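Lactaldehyde dehydrogenase (Escherichia coli, PDB 2ILU) oxidises L-lactaldehyde to L-lactate with NAD(+), acts well on glycolaldehyde and L-glyceraldehyde too, and serves in L-fucose and L-rhamnose breakdown. Local coordinates at residues I38-A43 with L206-T211; A22-V27 with P177-P182; D45-I50 with G213-G218. All coordinates share one frame; numbering follows the deposited sequence.

Interaction 1: I38-A43 with L206-T211; sequences IPDGQA and LGRGET. With NDP (NADPH dihydro-nicotinamide-adenine-dinucleotide phosphate), chain D.
D40 and R208 pair in a salt bridge at the loop that starts helix 209-218, the helix whose N terminus faces the 2'-phosphate of the bound NADPH. R208 NE gives its N-H to the syn lone pair of D40 OD1 at 3.0 Å, and the carboxylate and guanidinium lie nearly coplanar, 17° apart. A bend at chi3 (-65°) turns the guanidinium so that NH1 also forms a salt bridge with E210 OE1, its hydrogen bond a weak one. T211 OG1 sits over one face of the R208 guanidinium and is held in turn by R208 O, 3.0 Å away. A water stitches the two sides together: it accepts from R208 N at 2.8 Å, donates to T211 OG1 and, weakly, to D40 OD1. Next along, G209 N bonds NDP O2X at 2.6 Å. A leucine in place of R208 would probably leave D40 without its cationic mate and the carboxylate of E210 freer to swing. Beyond the polar cluster, L206 CB lies 3.7 Å from P39 CG, while its CD1 touches I38 CG2. H7 and M9 of strand 5-11 back this patch; from strand 23-27, I24 packs on I38, D40 and R208, and W23 on P39.

Interaction 2: A22-V27 with P177-P182; sequences AWIDVV and PSEFTP. With NDP (NADPH dihydro-nicotinamide-adenine-dinucleotide phosphate), chain D.
E179, which packs on I24, sends its backbone N-H to phosphate oxygen O1X of the NADPH at 2.7 Å, with a nearly straight N-H...O angle of 165°. Its side chain runs past the same phosphate: CG is anti to the backbone N (chi1 169°), the chain extends, and OE1 comes to 3.2 Å from NDP O2X. Two acidic groups this close would probably repel each other, which is consistent with an enzyme that uses NAD(+), a cofactor lacking that phosphate. The loop follows strand 172-176 of the Rossmann-like cofactor domain and folds as a type I turn from S178 to T181, with an ST turn inside it, S178 OG accepting from F180 N at 3.2 Å. Strand 23-27, an edge strand within this chain of a four-stranded sheet, packs on this loop. I24 CG2 meets E179 CG at 3.7 Å, the two side chains crossing at about a right angle. V26 splits its methyls: CG2 touches P182 CG at 3.7 Å, and CG1 faces F180 O. E93 of helix 83-94 lies against both V26 and P182. F180 turns away from the strand and brings CE2 to 3.8 Å from C1D of the nicotinamide ribose.

Interaction 3: D45-I50 with G213-G218; sequences DARKAI and GQELAG. With NDP (NADPH dihydro-nicotinamide-adenine-dinucleotide phosphate), chain D.
E215 OE2 has two partners, N219 ND2 just past the end of helix 209-218 and R47 NE of the neighbouring helix 43-62. The R47 bond is a salt bridge with a weak hydrogen bond in it: NE points its N-H at OE2 over 3.2 Å, and the oxygen lies at the edge of the guanidinium, in its plane. The carboxylate itself stands almost upright to that plane, 81° away, and of its two oxygens only OE2 is hydrogen-bonded to R47. This is helix-on-helix packing, the two short segments crossing at -41° with their axes 9.3 Å apart. E215 CG is anti to the backbone N (chi1 -175°), which carries the chain out toward helix 43-62, and the bend at chi2 then turns the carboxylate to R47. Next to the ion pair the small side chain of A46 fits against that aliphatic stem, CB to E215 CG 3.4 Å, and L216 CD2 closes on the same methyl at 4.2 Å. L216 also rests on V174 and K176 of strand 172-176. Away from helix 43-62, Q214 serves the cofactor, with T240 OG1 bonded to its OE1 and presumably helping to set the amide's rotation. Its NE2 donates to adenine N1A at 2.7 Å, while G213 C lies 3.7 Å from adenine C2A.

In the fold
From the N terminus, the chain lays down strand 23-27, then strand 34-39, then helix 43-62, and only about 150 residues later returns to meet them in the same order: loop 177-182, the loop and helix start at 206-211 and helix 209-218. Each contact therefore closes a long loop, and all three loops cross, none lying within another. Interactions 1 and 2 share the small N-terminal sheet, where I38 O and I24 N probably bond. Interactions 1 and 3 are joined by helix 209-218. Interactions 2 and 3 do not touch, their centres about 17 Å apart. Together they fasten the N-terminal strands and first helix to the cofactor-binding region, and all three reach the NADPH.

Interaction 1: I38-A43 with L206-T211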
loop_
_atom_site.group_PDB
_atom_site.type_symbol
_atom_site.label_atom_id
_atom_site.label_comp_id
_atom_site.label_asym_id
_atom_site.label_seq_id
_atom_site.Cartn_x
_atom_site.Cartn_y
_atom_site.Cartn_z
ATOM N N ILE A 38 18.243 15.514 39.676
ATOM C CA ILE A 38 17.293 14.452 39.432
ATOM C C ILE A 38 17.629 13.188 40.240
ATOM O O ILE A 38 18.805 12.900 40.485
ATOM C CB ILE A 38 17.200 14.081 37.931
ATOM C CG1 ILE A 38 18.533 13.524 37.441
ATOM C CG2 ILE A 38 16.791 15.297 37.129
ATOM C CD1 ILE A 38 18.454 12.890 36.082
ATOM N N PRO A 39 16.609 12.452 40.667
ATOM C CA PRO A 39 16.832 11.237 41.441
ATOM C C PRO A 39 17.750 10.237 40.735
ATOM O O PRO A 39 17.791 10.220 39.509
ATOM C CB PRO A 39 15.422 10.687 41.618
ATOM C CG PRO A 39 14.689 11.208 40.412
ATOM C CD PRO A 39 15.182 12.617 40.344
ATOM N N ASP A 40 18.495 9.459 41.510
ATOM C CA ASP A 40 19.353 8.427 40.955
ATOM C C ASP A 40 18.540 7.126 40.916
ATOM O O ASP A 40 18.925 6.131 41.533
ATOM C CB ASP A 40 20.602 8.240 41.820
ATOM C CG ASP A 40 21.598 7.264 41.210
ATOM O OD1 ASP A 40 22.128 7.550 40.117
ATOM O OD2 ASP A 40 21.853 6.204 41.820
ATOM N N GLY A 41 17.400 7.207 40.233
ATOM C CA GLY A 41 16.474 6.101 40.105
ATOM C C GLY A 41 17.040 4.716 39.940
ATOM O O GLY A 41 18.131 4.520 39.410
ATOM N N GLN A 42 16.275 3.745 40.406
ATOM C CA GLN A 42 16.671 2.359 40.314
ATOM C C GLN A 42 15.620 1.471 39.612
ATOM O O GLN A 42 14.485 1.916 39.409
ATOM C CB GLN A 42 16.953 1.811 41.715
ATOM C CG GLN A 42 18.036 2.572 42.469
ATOM C CD GLN A 42 19.403 2.435 41.824
ATOM O OE1 GLN A 42 19.900 1.325 41.634
ATOM N NE2 GLN A 42 20.022 3.566 41.487
ATOM N N ALA A 43 16.003 0.256 39.248
ATOM C CA ALA A 43 15.074 -0.642 38.598
ATOM C C ALA A 43 13.646 -0.576 39.195
ATOM O O ALA A 43 12.698 -0.367 38.435
ATOM C CB ALA A 43 15.610 -2.074 38.661
ATOM N N LEU A 206 13.439 9.112 35.963
ATOM C CA LEU A 206 14.788 9.659 35.977
ATOM C C LEU A 206 15.854 8.735 36.589
ATOM O O LEU A 206 15.542 7.981 37.505
ATOM C CB LEU A 206 14.760 10.999 36.713
ATOM C CG LEU A 206 13.695 11.908 36.107
ATOM C CD1 LEU A 206 13.487 13.138 36.963
ATOM C CD2 LEU A 206 14.132 12.287 34.713
ATOM N N GLY A 207 17.077 8.814 36.083
ATOM C CA GLY A 207 18.149 7.972 36.582
ATOM C C GLY A 207 19.212 7.733 35.528
ATOM O O GLY A 207 19.254 8.414 34.504
ATOM N N ARG A 208 20.082 6.767 35.783
ATOM C CA ARG A 208 21.150 6.437 34.850
ATOM C C ARG A 208 20.796 5.290 33.883
ATOM O O ARG A 208 19.899 4.508 34.194
ATOM C CB ARG A 208 22.427 6.094 35.629
ATOM C CG ARG A 208 23.013 7.296 36.367
ATOM C CD ARG A 208 24.247 6.967 37.214
ATOM N NE ARG A 208 23.937 6.063 38.315
ATOM C CZ ARG A 208 24.235 4.765 38.327
ATOM N NH1 ARG A 208 24.863 4.215 37.292
ATOM N NH2 ARG A 208 23.894 4.017 39.372
ATOM N N GLY A 209 21.486 5.207 32.747
ATOM C CA GLY A 209 21.218 4.158 31.779
ATOM C C GLY A 209 21.471 2.766 32.323
ATOM O O GLY A 209 20.668 1.851 32.107
ATOM N N GLU A 210 22.583 2.603 33.035
ATOM C CA GLU A 210 22.931 1.304 33.609
ATOM C C GLU A 210 21.915 0.801 34.650
ATOM O O GLU A 210 21.831 -0.398 34.880
ATOM C CB GLU A 210 24.320 1.358 34.250
ATOM C CG GLU A 210 25.413 1.901 33.337
ATOM C CD GLU A 210 25.221 3.375 33.017
ATOM O OE1 GLU A 210 25.040 4.170 33.963
ATOM O OE2 GLU A 210 25.254 3.745 31.827
ATOM N N THR A 211 21.168 1.713 35.250
ATOM C CA THR A 211 20.173 1.352 36.246
ATOM C C THR A 211 18.728 1.383 35.703
ATOM O O THR A 211 18.142 0.327 35.464
ATOM C CB THR A 211 20.269 2.293 37.472
ATOM O OG1 THR A 211 20.304 3.658 37.027
ATOM C CG2 THR A 211 21.531 1.988 38.282
HETATM P PA NDP D . 24.666 7.078 24.975
HETATM O O1A NDP D . 25.041 5.859 24.227
HETATM O O2A NDP D . 25.505 7.506 26.105
HETATM O O5B NDP D . 23.185 6.827 25.406
HETATM C C5B NDP D . 22.481 7.861 26.105
HETATM C C4B NDP D . 21.121 7.313 26.521
HETATM O O4B NDP D . 21.308 5.834 26.614
HETATM C C3B NDP D . 20.836 7.763 27.914
HETATM O O3B NDP D . 19.432 7.678 28.193
HETATM C C2B NDP D . 21.658 6.778 28.673
HETATM O O2B NDP D . 21.600 6.863 30.066
HETATM C C1B NDP D . 21.213 5.486 28.030
HETATM N N9A NDP D . 22.115 4.361 28.290
HETATM C C8A NDP D . 23.494 4.426 28.424
HETATM N N7A NDP D . 24.050 3.264 28.751
HETATM C C5A NDP D . 23.000 2.413 28.830
HETATM C C6A NDP D . 22.942 1.019 29.137
HETATM N N6A NDP D . 24.018 0.296 29.425
HETATM N N1A NDP D . 21.693 0.452 29.125
HETATM C C2A NDP D . 20.577 1.156 28.836
HETATM N N3A NDP D . 20.527 2.489 28.530
HETATM C C4A NDP D . 21.785 3.078 28.537
HETATM O O3 NDP D . 24.497 8.298 23.932
HETATM P PN NDP D . 24.628 9.881 23.943
HETATM O O1N NDP D . 24.185 10.394 25.265
HETATM O O2N NDP D . 23.868 10.337 22.742
HETATM O O5D NDP D . 26.179 10.238 23.662
HETATM C C5D NDP D . 27.280 9.641 24.401
HETATM C C4D NDP D . 27.694 10.512 25.561
HETATM O O4D NDP D . 27.473 9.824 26.835
HETATM C C3D NDP D . 29.174 10.933 25.614
HETATM O O3D NDP D . 29.523 11.939 24.700
HETATM C C2D NDP D . 29.348 11.277 27.088
HETATM O O2D NDP D . 28.973 12.639 27.296
HETATM C C1D NDP D . 28.430 10.264 27.792
HETATM N N1N NDP D . 29.166 9.071 28.385
HETATM C C2N NDP D . 29.617 9.161 29.693
HETATM C C3N NDP D . 30.303 8.116 30.319
HETATM C C7N NDP D . 30.804 8.209 31.763
HETATM O O7N NDP D . 31.435 9.208 32.121
HETATM N N7N NDP D . 30.509 7.172 32.568
HETATM C C4N NDP D . 30.551 6.897 29.570
HETATM C C5N NDP D . 30.089 6.807 28.233
HETATM C C6N NDP D . 29.408 7.863 27.637
HETATM P P2B NDP D . 22.451 8.017 30.830
HETATM O O1X NDP D . 21.873 9.335 30.420
HETATM O O2X NDP D . 22.261 7.642 32.273
HETATM O O3X NDP D . 23.880 7.839 30.378
HETATM O O HOH W 1 20.314 5.961 38.417
#

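Interaction 2: A22-V27 with P177-P182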
loop_
_atom_site.group_PDB
_atom_site.type_symbol
_atom_site.label_atom_id
_atom_site.label_comp_id
_atom_site.label_asym_id
_atom_site.label_seq_id
_atom_site.Cartn_x
_atom_site.Cartn_y
_atom_site.Cartn_z
ATOM N N ALA A 22 20.531 9.140 47.270
ATOM C CA ALA A 22 21.437 9.643 46.246
ATOM C C ALA A 22 20.781 10.523 45.165
ATOM O O ALA A 22 19.625 10.297 44.821
ATOM C CB ALA A 22 22.152 8.476 45.583
ATOM N N TRP A 23 21.521 11.499 44.657
ATOM C CA TRP A 23 21.018 12.379 43.617
ATOM C C TRP A 23 22.018 12.654 42.490
ATOM O O TRP A 23 23.220 12.706 42.740
ATOM C CB TRP A 23 20.580 13.719 44.203
ATOM C CG TRP A 23 19.383 13.618 45.051
ATOM C CD1 TRP A 23 19.319 13.128 46.317
ATOM C CD2 TRP A 23 18.045 13.963 44.682
ATOM N NE1 TRP A 23 18.019 13.142 46.765
ATOM C CE2 TRP A 23 17.215 13.652 45.780
ATOM C CE3 TRP A 23 17.466 14.504 43.527
ATOM C CZ2 TRP A 23 15.832 13.862 45.762
ATOM C CZ3 TRP A 23 16.087 14.712 43.508
ATOM C CH2 TRP A 23 15.289 14.392 44.620
ATOM N N ILE A 24 21.513 12.807 41.274
ATOM C CA ILE A 24 22.370 13.104 40.145
ATOM C C ILE A 24 22.313 14.594 39.781
ATOM O O ILE A 24 21.220 15.111 39.534
ATOM C CB ILE A 24 21.981 12.266 38.909
ATOM C CG1 ILE A 24 22.134 10.777 39.219
ATOM C CG2 ILE A 24 22.870 12.624 37.745
ATOM C CD1 ILE A 24 21.806 9.877 38.057
ATOM N N ASP A 25 23.462 15.255 39.786
ATOM C CA ASP A 25 23.524 16.674 39.468
ATOM C C ASP A 25 23.497 17.007 37.977
ATOM O O ASP A 25 24.314 16.473 37.226
ATOM C CB ASP A 25 24.781 17.313 40.073
ATOM C CG ASP A 25 24.598 17.707 41.524
ATOM O OD1 ASP A 25 23.731 18.562 41.807
ATOM O OD2 ASP A 25 25.326 17.166 42.384
ATOM N N VAL A 26 22.557 17.860 37.584
ATOM C CA VAL A 26 22.446 18.324 36.217
ATOM C C VAL A 26 23.235 19.645 36.063
ATOM O O VAL A 26 22.994 20.572 36.844
ATOM C CB VAL A 26 20.972 18.567 35.835
ATOM C CG1 VAL A 26 20.865 18.892 34.352
ATOM C CG2 VAL A 26 20.134 17.340 36.174
ATOM N N VAL A 27 24.152 19.720 35.106
ATOM C CA VAL A 27 24.957 20.925 34.943
ATOM C C VAL A 27 24.772 21.686 33.612
ATOM O O VAL A 27 24.260 21.114 32.658
ATOM C CB VAL A 27 26.466 20.586 35.098
ATOM C CG1 VAL A 27 27.296 21.843 35.028
ATOM C CG2 VAL A 27 26.714 19.877 36.418
ATOM N N PRO A 177 14.652 10.083 30.136
ATOM C CA PRO A 177 15.465 11.100 29.471
ATOM C C PRO A 177 16.944 10.871 29.764
ATOM O O PRO A 177 17.268 9.998 30.566
ATOM C CB PRO A 177 14.958 12.394 30.086
ATOM C CG PRO A 177 14.634 11.979 31.473
ATOM C CD PRO A 177 13.923 10.653 31.278
ATOM N N SER A 178 17.815 11.615 29.100
ATOM C CA SER A 178 19.224 11.478 29.373
ATOM C C SER A 178 19.593 12.119 30.710
ATOM O O SER A 178 19.036 13.161 31.068
ATOM C CB SER A 178 20.060 12.132 28.277
ATOM O OG SER A 178 21.381 12.383 28.738
ATOM N N GLU A 179 20.496 11.473 31.424
ATOM C CA GLU A 179 20.995 11.934 32.706
ATOM C C GLU A 179 21.528 13.391 32.672
ATOM O O GLU A 179 21.460 14.077 33.687
ATOM C CB GLU A 179 22.091 10.962 33.125
ATOM C CG GLU A 179 22.941 11.348 34.279
ATOM C CD GLU A 179 24.198 10.511 34.307
ATOM O OE1 GLU A 179 24.080 9.262 34.282
ATOM O OE2 GLU A 179 25.301 11.101 34.341
ATOM N N PHE A 180 22.028 13.829 31.518
ATOM C CA PHE A 180 22.564 15.178 31.343
ATOM C C PHE A 180 21.533 16.208 30.866
ATOM O O PHE A 180 21.772 17.401 31.011
ATOM C CB PHE A 180 23.689 15.179 30.312
ATOM C CG PHE A 180 24.681 14.092 30.499
ATOM C CD1 PHE A 180 25.520 14.081 31.609
ATOM C CD2 PHE A 180 24.758 13.045 29.580
ATOM C CE1 PHE A 180 26.426 13.032 31.806
ATOM C CE2 PHE A 180 25.654 11.998 29.762
ATOM C CZ PHE A 180 26.490 11.985 30.876
ATOM N N THR A 181 20.432 15.746 30.291
ATOM C CA THR A 181 19.413 16.646 29.778
ATOM C C THR A 181 17.969 16.242 30.137
ATOM O O THR A 181 17.132 16.123 29.243
ATOM C CB THR A 181 19.522 16.750 28.244
ATOM O OG1 THR A 181 19.380 15.447 27.666
ATOM C CG2 THR A 181 20.875 17.330 27.845
ATOM N N PRO A 182 17.676 16.058 31.431
ATOM C CA PRO A 182 16.350 15.665 31.911
ATOM C C PRO A 182 15.338 16.802 32.074
ATOM O O PRO A 182 14.149 16.514 32.188
ATOM C CB PRO A 182 16.667 15.027 33.250
ATOM C CG PRO A 182 17.752 15.932 33.764
ATOM C CD PRO A 182 18.635 16.123 32.550
HETATM P PA NDP D . 24.666 7.078 24.975
HETATM O O1A NDP D . 25.041 5.859 24.227
HETATM O O2A NDP D . 25.505 7.506 26.105
HETATM O O5B NDP D . 23.185 6.827 25.406
HETATM C C5B NDP D . 22.481 7.861 26.105
HETATM C C4B NDP D . 21.121 7.313 26.521
HETATM O O4B NDP D . 21.308 5.834 26.614
HETATM C C3B NDP D . 20.836 7.763 27.914
HETATM O O3B NDP D . 19.432 7.678 28.193
HETATM C C2B NDP D . 21.658 6.778 28.673
HETATM O O2B NDP D . 21.600 6.863 30.066
HETATM C C1B NDP D . 21.213 5.486 28.030
HETATM N N9A NDP D . 22.115 4.361 28.290
HETATM C C8A NDP D . 23.494 4.426 28.424
HETATM N N7A NDP D . 24.050 3.264 28.751
HETATM C C5A NDP D . 23.000 2.413 28.830
HETATM C C6A NDP D . 22.942 1.019 29.137
HETATM N N6A NDP D . 24.018 0.296 29.425
HETATM N N1A NDP D . 21.693 0.452 29.125
HETATM C C2A NDP D . 20.577 1.156 28.836
HETATM N N3A NDP D . 20.527 2.489 28.530
HETATM C C4A NDP D . 21.785 3.078 28.537
HETATM O O3 NDP D . 24.497 8.298 23.932
HETATM P PN NDP D . 24.628 9.881 23.943
HETATM O O1N NDP D . 24.185 10.394 25.265
HETATM O O2N NDP D . 23.868 10.337 22.742
HETATM O O5D NDP D . 26.179 10.238 23.662
HETATM C C5D NDP D . 27.280 9.641 24.401
HETATM C C4D NDP D . 27.694 10.512 25.561
HETATM O O4D NDP D . 27.473 9.824 26.835
HETATM C C3D NDP D . 29.174 10.933 25.614
HETATM O O3D NDP D . 29.523 11.939 24.700
HETATM C C2D NDP D . 29.348 11.277 27.088
HETATM O O2D NDP D . 28.973 12.639 27.296
HETATM C C1D NDP D . 28.430 10.264 27.792
HETATM N N1N NDP D . 29.166 9.071 28.385
HETATM C C2N NDP D . 29.617 9.161 29.693
HETATM C C3N NDP D . 30.303 8.116 30.319
HETATM C C7N NDP D . 30.804 8.209 31.763
HETATM O O7N NDP D . 31.435 9.208 32.121
HETATM N N7N NDP D . 30.509 7.172 32.568
HETATM C C4N NDP D . 30.551 6.897 29.570
HETATM C C5N NDP D . 30.089 6.807 28.233
HETATM C C6N NDP D . 29.408 7.863 27.637
HETATM P P2B NDP D . 22.451 8.017 30.830
HETATM O O1X NDP D . 21.873 9.335 30.420
HETATM O O2X NDP D . 22.261 7.642 32.273
HETATM O O3X NDP D . 23.880 7.839 30.378
#

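Interaction 3: D45-I50 with G213-G218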
loop_
_atom_site.group_PDB
_atom_site.type_symbol
_atom_site.label_atom_id
_atom_site.label_comp_id
_atom_site.label_asym_id
_atom_site.label_seq_id
_atom_site.Cartn_x
_atom_site.Cartn_y
_atom_site.Cartn_z
ATOM N N ASP A 45 11.992 1.663 40.481
ATOM C CA ASP A 45 11.292 2.844 40.010
ATOM C C ASP A 45 10.726 2.611 38.593
ATOM O O ASP A 45 9.557 2.900 38.344
ATOM C CB ASP A 45 12.242 4.042 39.995
ATOM C CG ASP A 45 12.781 4.373 41.372
ATOM O OD1 ASP A 45 11.963 4.621 42.286
ATOM O OD2 ASP A 45 14.019 4.386 41.537
ATOM N N ALA A 46 11.566 2.082 37.708
ATOM C CA ALA A 46 11.155 1.774 36.351
ATOM C C ALA A 46 9.957 0.807 36.325
ATOM O O ALA A 46 9.051 0.995 35.512
ATOM C CB ALA A 46 12.330 1.176 35.586
ATOM N N ARG A 47 9.976 -0.199 37.200
ATOM C CA ARG A 47 8.881 -1.157 37.289
ATOM C C ARG A 47 7.574 -0.498 37.714
ATOM O O ARG A 47 6.524 -0.841 37.172
ATOM C CB ARG A 47 9.215 -2.267 38.272
ATOM C CG ARG A 47 10.261 -3.219 37.774
ATOM C CD ARG A 47 10.690 -4.126 38.887
ATOM N NE ARG A 47 12.079 -4.550 38.721
ATOM C CZ ARG A 47 12.883 -4.861 39.734
ATOM N NH1 ARG A 47 12.434 -4.792 40.983
ATOM N NH2 ARG A 47 14.132 -5.243 39.500
ATOM N N LYS A 48 7.636 0.412 38.681
ATOM C CA LYS A 48 6.422 1.102 39.065
ATOM C C LYS A 48 5.780 1.738 37.814
ATOM O O LYS A 48 4.577 1.596 37.601
ATOM C CB LYS A 48 6.728 2.165 40.121
ATOM C CG LYS A 48 6.602 1.658 41.554
ATOM C CD LYS A 48 7.044 2.696 42.594
ATOM C CE LYS A 48 8.567 2.902 42.590
ATOM N NZ LYS A 48 9.049 3.812 43.681
ATOM N N ALA A 49 6.604 2.393 37.002
ATOM C CA ALA A 49 6.148 3.008 35.766
ATOM C C ALA A 49 5.633 1.955 34.747
ATOM O O ALA A 49 4.575 2.150 34.156
ATOM C CB ALA A 49 7.284 3.818 35.155
ATOM N N ILE A 50 6.383 0.870 34.569
ATOM C CA ILE A 50 5.973 -0.186 33.657
ATOM C C ILE A 50 4.635 -0.822 34.075
ATOM O O ILE A 50 3.770 -1.040 33.222
ATOM C CB ILE A 50 7.048 -1.285 33.563
ATOM C CG1 ILE A 50 8.298 -0.715 32.909
ATOM C CG2 ILE A 50 6.547 -2.447 32.739
ATOM C CD1 ILE A 50 9.446 -1.671 32.888
ATOM N N GLY A 213 17.808 2.449 32.744
ATOM C CA GLY A 213 17.789 2.066 31.344
ATOM C C GLY A 213 17.758 0.559 31.175
ATOM O O GLY A 213 16.970 0.028 30.397
ATOM N N GLN A 214 18.625 -0.142 31.896
ATOM C CA GLN A 214 18.637 -1.593 31.806
ATOM C C GLN A 214 17.292 -2.202 32.183
ATOM O O GLN A 214 16.899 -3.211 31.601
ATOM C CB GLN A 214 19.739 -2.177 32.683
ATOM C CG GLN A 214 21.113 -2.069 32.048
ATOM C CD GLN A 214 21.232 -2.887 30.767
ATOM O OE1 GLN A 214 21.118 -4.112 30.786
ATOM N NE2 GLN A 214 21.457 -2.210 29.651
ATOM N N GLU A 215 16.605 -1.589 33.134
ATOM C CA GLU A 215 15.295 -2.083 33.526
ATOM C C GLU A 215 14.264 -1.824 32.410
ATOM O O GLU A 215 13.423 -2.682 32.141
ATOM C CB GLU A 215 14.852 -1.408 34.826
ATOM C CG GLU A 215 13.559 -1.936 35.404
ATOM C CD GLU A 215 13.604 -3.428 35.670
ATOM O OE1 GLU A 215 14.702 -3.931 36.006
ATOM O OE2 GLU A 215 12.541 -4.090 35.554
ATOM N N LEU A 216 14.345 -0.657 31.781
ATOM C CA LEU A 216 13.445 -0.352 30.686
ATOM C C LEU A 216 13.626 -1.319 29.507
ATOM O O LEU A 216 12.731 -1.421 28.670
ATOM C CB LEU A 216 13.663 1.079 30.192
ATOM C CG LEU A 216 13.220 2.202 31.124
ATOM C CD1 LEU A 216 13.410 3.530 30.412
ATOM C CD2 LEU A 216 11.758 2.017 31.528
ATOM N N ALA A 217 14.764 -2.006 29.459
ATOM C CA ALA A 217 15.039 -2.944 28.380
ATOM C C ALA A 217 14.885 -4.426 28.760
ATOM O O ALA A 217 14.474 -5.220 27.913
ATOM C CB ALA A 217 16.450 -2.707 27.836
ATOM N N GLY A 218 15.203 -4.768 30.006
ATOM C CA GLY A 218 15.132 -6.152 30.438
ATOM C C GLY A 218 13.859 -6.599 31.108
ATOM O O GLY A 218 13.719 -7.772 31.434
HETATM P PA NDP D . 24.666 7.078 24.975
HETATM O O1A NDP D . 25.041 5.859 24.227
HETATM O O2A NDP D . 25.505 7.506 26.105
HETATM O O5B NDP D . 23.185 6.827 25.406
HETATM C C5B NDP D . 22.481 7.861 26.105
HETATM C C4B NDP D . 21.121 7.313 26.521
HETATM O O4B NDP D . 21.308 5.834 26.614
HETATM C C3B NDP D . 20.836 7.763 27.914
HETATM O O3B NDP D . 19.432 7.678 28.193
HETATM C C2B NDP D . 21.658 6.778 28.673
HETATM O O2B NDP D . 21.600 6.863 30.066
HETATM C C1B NDP D . 21.213 5.486 28.030
HETATM N N9A NDP D . 22.115 4.361 28.290
HETATM C C8A NDP D . 23.494 4.426 28.424
HETATM N N7A NDP D . 24.050 3.264 28.751
HETATM C C5A NDP D . 23.000 2.413 28.830
HETATM C C6A NDP D . 22.942 1.019 29.137
HETATM N N6A NDP D . 24.018 0.296 29.425
HETATM N N1A NDP D . 21.693 0.452 29.125
HETATM C C2A NDP D . 20.577 1.156 28.836
HETATM N N3A NDP D . 20.527 2.489 28.530
HETATM C C4A NDP D . 21.785 3.078 28.537
HETATM O O3 NDP D . 24.497 8.298 23.932
HETATM P PN NDP D . 24.628 9.881 23.943
HETATM O O1N NDP D . 24.185 10.394 25.265
HETATM O O2N NDP D . 23.868 10.337 22.742
HETATM O O5D NDP D . 26.179 10.238 23.662
HETATM C C5D NDP D . 27.280 9.641 24.401
HETATM C C4D NDP D . 27.694 10.512 25.561
HETATM O O4D NDP D . 27.473 9.824 26.835
HETATM C C3D NDP D . 29.174 10.933 25.614
HETATM O O3D NDP D . 29.523 11.939 24.700
HETATM C C2D NDP D . 29.348 11.277 27.088
HETATM O O2D NDP D . 28.973 12.639 27.296
HETATM C C1D NDP D . 28.430 10.264 27.792
HETATM N N1N NDP D . 29.166 9.071 28.385
HETATM C C2N NDP D . 29.617 9.161 29.693
HETATM C C3N NDP D . 30.303 8.116 30.319
HETATM C C7N NDP D . 30.804 8.209 31.763
HETATM O O7N NDP D . 31.435 9.208 32.121
HETATM N N7N NDP D . 30.509 7.172 32.568
HETATM C C4N NDP D . 30.551 6.897 29.570
HETATM C C5N NDP D . 30.089 6.807 28.233
HETATM C C6N NDP D . 29.408 7.863 27.637
HETATM P P2B NDP D . 22.451 8.017 30.830
HETATM O O1X NDP D . 21.873 9.335 30.420
HETATM O O2X NDP D . 22.261 7.642 32.273
HETATM O O3X NDP D . 23.880 7.839 30.378
#